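Local coordinates for type II restriction enzyme ngomi (Neisseria gonorrhoeae, PDB 1FIU), which cuts double-stranded DNA at the sequence 5'-GCCGGC-3', after the first G, as a magnesium-dependent homotetrameric restriction endonuclease, at residues L249-Q254 against L264-M268; R9-H13 against F244-E248. All coordinates share one frame. Residues are numbered along the deposited sequence.

Interaction 1 of 2, residues L249-Q254 against L264-M268; sequences LEQILQ and LFYIM
The hydroxyl of Tyr266 takes part in two hydrogen bonds. Tyr266 OH donates to Glu250 OE2 at 2.6 Å. Gln254 NE2 donates to Tyr266 OH at 3.0 Å, with an N-H...O angle of 143°. Both partners meet the tyrosine at its ring edge, one helical turn apart on 249-254. Glu250 reaches across with chi1 and chi2 both t. Gln254, chi1 and chi2 both m, brings its amide to the same hydroxyl. Both segments are regular alpha-helix, and within 249-254 the backbone bond Leu253 N to Leu249 O is 3.0 Å. The two belong to consecutive helices, 246-256 and 259-270, which form a helical hairpin in this PD-(D/E)XK nuclease. Their local axes run roughly antiparallel, with a signed crossing angle of -147° and a closest approach of 11.6 Å. Glu250 and Phe265 are in register, CA to CA 7.8 Å. Phe265, chi1 t, points toward the other helix and carries the apolar part of the contact, beside the polar pairs. Glu250 CB lies 3.6 Å from Phe265 CZ. Leu253 CD1 is 3.9 Å from Phe265 CB. Leu249 CD2 approaches the ring edge, 4.0 Å from Phe265 CE1. Leu249 and Leu253 also touch Ile43 of helix 38-50.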
# COMPACT_ATOMS: atom_id res chain seq x y z
N LEU I 249 -23.21 19.43 15.93
CA LEU I 249 -22.83 19.79 14.57
C LEU I 249 -24.02 19.52 13.64
O LEU I 249 -24.36 20.35 12.80
CB LEU I 249 -21.63 18.95 14.09
CG LEU I 249 -21.25 19.02 12.61
CD1 LEU I 249 -21.00 20.46 12.13
CD2 LEU I 249 -19.96 18.20 12.44
N GLU I 250 -24.63 18.35 13.80
CA GLU I 250 -25.78 17.98 12.97
C GLU I 250 -26.93 18.96 13.16
O GLU I 250 -27.56 19.38 12.19
CB GLU I 250 -26.26 16.56 13.30
CG GLU I 250 -27.40 16.08 12.40
CD GLU I 250 -27.91 14.69 12.79
OE1 GLU I 250 -27.88 14.33 13.99
OE2 GLU I 250 -28.36 13.96 11.89
N GLN I 251 -27.19 19.33 14.42
CA GLN I 251 -28.29 20.26 14.71
C GLN I 251 -28.05 21.64 14.09
O GLN I 251 -28.98 22.26 13.53
CB GLN I 251 -28.47 20.40 16.23
CG GLN I 251 -29.77 21.10 16.67
CD GLN I 251 -29.95 21.07 18.18
OE1 GLN I 251 -29.78 20.03 18.83
NE2 GLN I 251 -30.31 22.22 18.76
N ILE I 252 -26.81 22.13 14.18
CA ILE I 252 -26.54 23.45 13.62
C ILE I 252 -26.63 23.45 12.11
O ILE I 252 -27.21 24.37 11.52
CB ILE I 252 -25.17 24.00 14.07
CG1 ILE I 252 -25.19 24.17 15.59
CG2 ILE I 252 -24.89 25.39 13.44
CD1 ILE I 252 -26.36 25.04 16.10
N LEU I 253 -26.09 22.41 11.46
CA LEU I 253 -26.18 22.33 10.01
C LEU I 253 -27.65 22.31 9.60
O LEU I 253 -28.03 22.98 8.63
CB LEU I 253 -25.50 21.06 9.49
CG LEU I 253 -23.98 21.02 9.74
CD1 LEU I 253 -23.45 19.64 9.35
CD2 LEU I 253 -23.26 22.07 8.92
N GLN I 254 -28.48 21.56 10.31
CA GLN I 254 -29.90 21.48 9.98
C GLN I 254 -30.58 22.83 10.19
O GLN I 254 -31.35 23.28 9.34
CB GLN I 254 -30.59 20.41 10.82
CG GLN I 254 -30.20 18.98 10.43
CD GLN I 254 -30.96 18.48 9.20
OE1 GLN I 254 -31.60 19.25 8.48
NE2 GLN I 254 -30.88 17.17 8.95
N LEU I 264 -22.58 16.53 2.77
CA LEU I 264 -21.26 15.95 3.02
C LEU I 264 -21.24 15.26 4.38
O LEU I 264 -20.69 14.16 4.52
CB LEU I 264 -20.19 17.04 2.91
CG LEU I 264 -18.72 16.58 3.06
CD1 LEU I 264 -18.45 15.34 2.16
CD2 LEU I 264 -17.80 17.73 2.68
N PHE I 265 -21.86 15.90 5.37
CA PHE I 265 -21.97 15.33 6.71
C PHE I 265 -22.64 13.95 6.63
O PHE I 265 -22.14 12.99 7.20
CB PHE I 265 -22.83 16.24 7.61
CG PHE I 265 -23.13 15.68 8.97
CD1 PHE I 265 -22.27 15.93 10.05
CD2 PHE I 265 -24.28 14.93 9.19
CE1 PHE I 265 -22.58 15.46 11.33
CE2 PHE I 265 -24.60 14.45 10.46
CZ PHE I 265 -23.73 14.72 11.55
N TYR I 266 -23.78 13.84 5.93
CA TYR I 266 -24.43 12.53 5.84
C TYR I 266 -23.67 11.52 4.99
O TYR I 266 -23.79 10.33 5.23
CB TYR I 266 -25.89 12.67 5.37
CG TYR I 266 -26.76 13.25 6.45
CD1 TYR I 266 -27.34 14.51 6.31
CD2 TYR I 266 -26.92 12.59 7.67
CE1 TYR I 266 -28.05 15.10 7.35
CE2 TYR I 266 -27.64 13.17 8.73
CZ TYR I 266 -28.20 14.43 8.55
OH TYR I 266 -28.89 15.04 9.58
N ILE I 267 -22.89 11.98 4.02
CA ILE I 267 -22.10 11.04 3.22
C ILE I 267 -21.12 10.37 4.19
O ILE I 267 -20.93 9.14 4.15
CB ILE I 267 -21.30 11.75 2.12
CG1 ILE I 267 -22.26 12.10 0.98
CG2 ILE I 267 -20.18 10.84 1.60
CD1 ILE I 267 -21.65 12.98 -0.06
N MET I 268 -20.50 11.18 5.04
CA MET I 268 -19.54 10.64 6.01
C MET I 268 -20.20 9.81 7.11
O MET I 268 -19.70 8.74 7.46
CB MET I 268 -18.72 11.77 6.65
CG MET I 268 -17.84 12.50 5.65
SD MET I 268 -16.76 13.70 6.43
CE MET I 268 -17.94 15.10 6.77

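Interaction 2 of 2, residues R9-H13 against F244-E248; sequences RRIFH and FALYE
This is a buried contact of mixed polar and aromatic character between the N-terminal helix 4-18 and the turn that leads from strand 240-243 into helix 246-256. The strand belongs to the central mixed sheet of the PD-(D/E)XK fold, so the contact ties the N-terminal helix to the end of a sheet strand. Segment 9-13 is alpha-helical. Phe244 and Ala245 are non-helical, with Ala245 at the N-cap, and helix begins at Leu246. The nearest CA atoms are those of His13 and Phe244, 8.2 Å apart. Arg9 is extended, chi1 to chi3 all t, and forms a two-pronged salt bridge with Glu248: Arg9 NH1 to Glu248 OE2 is 2.9 Å and NH2 to OE1 is 2.8 Å. Arg9 NE also pairs with Asp276. Tyr247 CD1 lies over one guanidinium face, 3.5 Å from Arg9 NH2. Phe12 CE2 packs 3.9 Å from Phe244 CB. The edge of His13 meets the face of Phe244 in an offset edge-to-face pair, planes at 79°, and His13 NE2 donates to Phe244 O at 2.7 Å.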
# COMPACT_ATOMS: atom_id res chain seq x y z
N ARG I 9 -19.84 12.08 28.38
CA ARG I 9 -19.71 12.99 27.24
C ARG I 9 -19.84 14.43 27.72
O ARG I 9 -19.12 15.32 27.26
CB ARG I 9 -20.80 12.68 26.19
CG ARG I 9 -20.67 13.44 24.87
CD ARG I 9 -21.82 13.08 23.97
NE ARG I 9 -21.71 13.62 22.62
CZ ARG I 9 -22.23 14.79 22.22
NH1 ARG I 9 -22.91 15.55 23.08
NH2 ARG I 9 -22.09 15.17 20.97
N ARG I 10 -20.75 14.66 28.67
CA ARG I 10 -20.91 16.02 29.20
C ARG I 10 -19.70 16.44 30.01
O ARG I 10 -19.27 17.59 29.95
CB ARG I 10 -22.20 16.10 30.05
CG ARG I 10 -23.41 15.83 29.19
CD ARG I 10 -24.75 15.96 29.91
NE ARG I 10 -25.85 15.62 28.99
CZ ARG I 10 -27.13 15.86 29.24
NH1 ARG I 10 -27.50 16.43 30.38
NH2 ARG I 10 -28.06 15.51 28.35
N ILE I 11 -19.11 15.51 30.75
CA ILE I 11 -17.92 15.80 31.53
C ILE I 11 -16.78 16.18 30.58
O ILE I 11 -15.99 17.07 30.87
CB ILE I 11 -17.53 14.57 32.39
CG1 ILE I 11 -18.55 14.40 33.52
CG2 ILE I 11 -16.12 14.71 32.93
CD1 ILE I 11 -18.41 13.09 34.30
N PHE I 12 -16.70 15.48 29.46
CA PHE I 12 -15.68 15.74 28.44
C PHE I 12 -15.84 17.21 27.94
O PHE I 12 -14.87 17.97 27.90
CB PHE I 12 -15.89 14.70 27.32
CG PHE I 12 -15.21 15.02 26.01
CD1 PHE I 12 -13.84 14.83 25.84
CD2 PHE I 12 -15.97 15.42 24.92
CE1 PHE I 12 -13.23 15.04 24.60
CE2 PHE I 12 -15.37 15.64 23.66
CZ PHE I 12 -14.00 15.44 23.51
N HIS I 13 -17.06 17.59 27.59
CA HIS I 13 -17.29 18.96 27.12
C HIS I 13 -16.98 19.99 28.21
O HIS I 13 -16.38 21.04 27.94
CB HIS I 13 -18.73 19.12 26.65
CG HIS I 13 -19.02 18.45 25.35
ND1 HIS I 13 -20.29 18.06 24.97
CD2 HIS I 13 -18.20 18.11 24.33
CE1 HIS I 13 -20.23 17.51 23.77
NE2 HIS I 13 -18.98 17.53 23.36
N PHE I 244 -15.97 15.57 18.18
CA PHE I 244 -16.15 15.91 19.59
C PHE I 244 -17.57 16.33 19.97
O PHE I 244 -17.93 16.29 21.15
CB PHE I 244 -15.15 17.00 20.02
CG PHE I 244 -15.67 18.41 19.91
CD1 PHE I 244 -15.73 19.22 21.05
CD2 PHE I 244 -16.07 18.96 18.68
CE1 PHE I 244 -16.16 20.55 20.96
CE2 PHE I 244 -16.50 20.29 18.59
CZ PHE I 244 -16.54 21.08 19.73
N ALA I 245 -18.38 16.69 18.98
CA ALA I 245 -19.75 17.12 19.27
C ALA I 245 -20.61 16.90 18.04
O ALA I 245 -21.17 17.82 17.45
CB ALA I 245 -19.75 18.61 19.66
N LEU I 246 -20.75 15.64 17.66
CA LEU I 246 -21.47 15.32 16.45
C LEU I 246 -22.94 15.73 16.41
O LEU I 246 -23.40 16.25 15.39
CB LEU I 246 -21.37 13.82 16.15
CG LEU I 246 -21.77 13.47 14.71
CD1 LEU I 246 -20.62 13.72 13.75
CD2 LEU I 246 -22.20 12.04 14.63
N TYR I 247 -23.66 15.48 17.50
CA TYR I 247 -25.09 15.80 17.58
C TYR I 247 -25.32 17.29 17.40
O TYR I 247 -26.24 17.70 16.69
CB TYR I 247 -25.65 15.36 18.93
CG TYR I 247 -25.34 13.90 19.27
CD1 TYR I 247 -25.17 13.51 20.60
CD2 TYR I 247 -25.18 12.95 18.26
CE1 TYR I 247 -24.83 12.20 20.93
CE2 TYR I 247 -24.84 11.62 18.58
CZ TYR I 247 -24.66 11.26 19.91
OH TYR I 247 -24.28 9.98 20.24
N GLU I 248 -24.47 18.09 18.03
CA GLU I 248 -24.58 19.54 17.95
C GLU I 248 -24.22 20.04 16.55
O GLU I 248 -24.87 20.97 16.04
CB GLU I 248 -23.69 20.18 19.01
CG GLU I 248 -24.08 19.83 20.45
CD GLU I 248 -23.66 18.43 20.91
OE1 GLU I 248 -23.00 17.69 20.13
OE2 GLU I 248 -24.00 18.07 22.06

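Overall arrangement
Both contacts use helix 246-256 and lie on the same side of the chain's centre. Interaction 2 holds its N-terminal start, and interaction 1 holds the turns that follow. Their centres are 15 Å apart, and they touch where Phe265 CE1 meets Leu246 CD1 at 3.6 Å. Interaction 2 joins segments distant in sequence and is buried. It combines a salt bridge and a hydrogen bond to a backbone carbonyl with aromatic packing. Interaction 1 joins neighbouring helices further from the centre and is partly exposed. Its side-chain hydrogen bonds lie on the more open flank, beside a buried apolar layer. In the tetramer, the third subunit packs on Arg9, Leu246 and Tyr247; the second reaches Ile267.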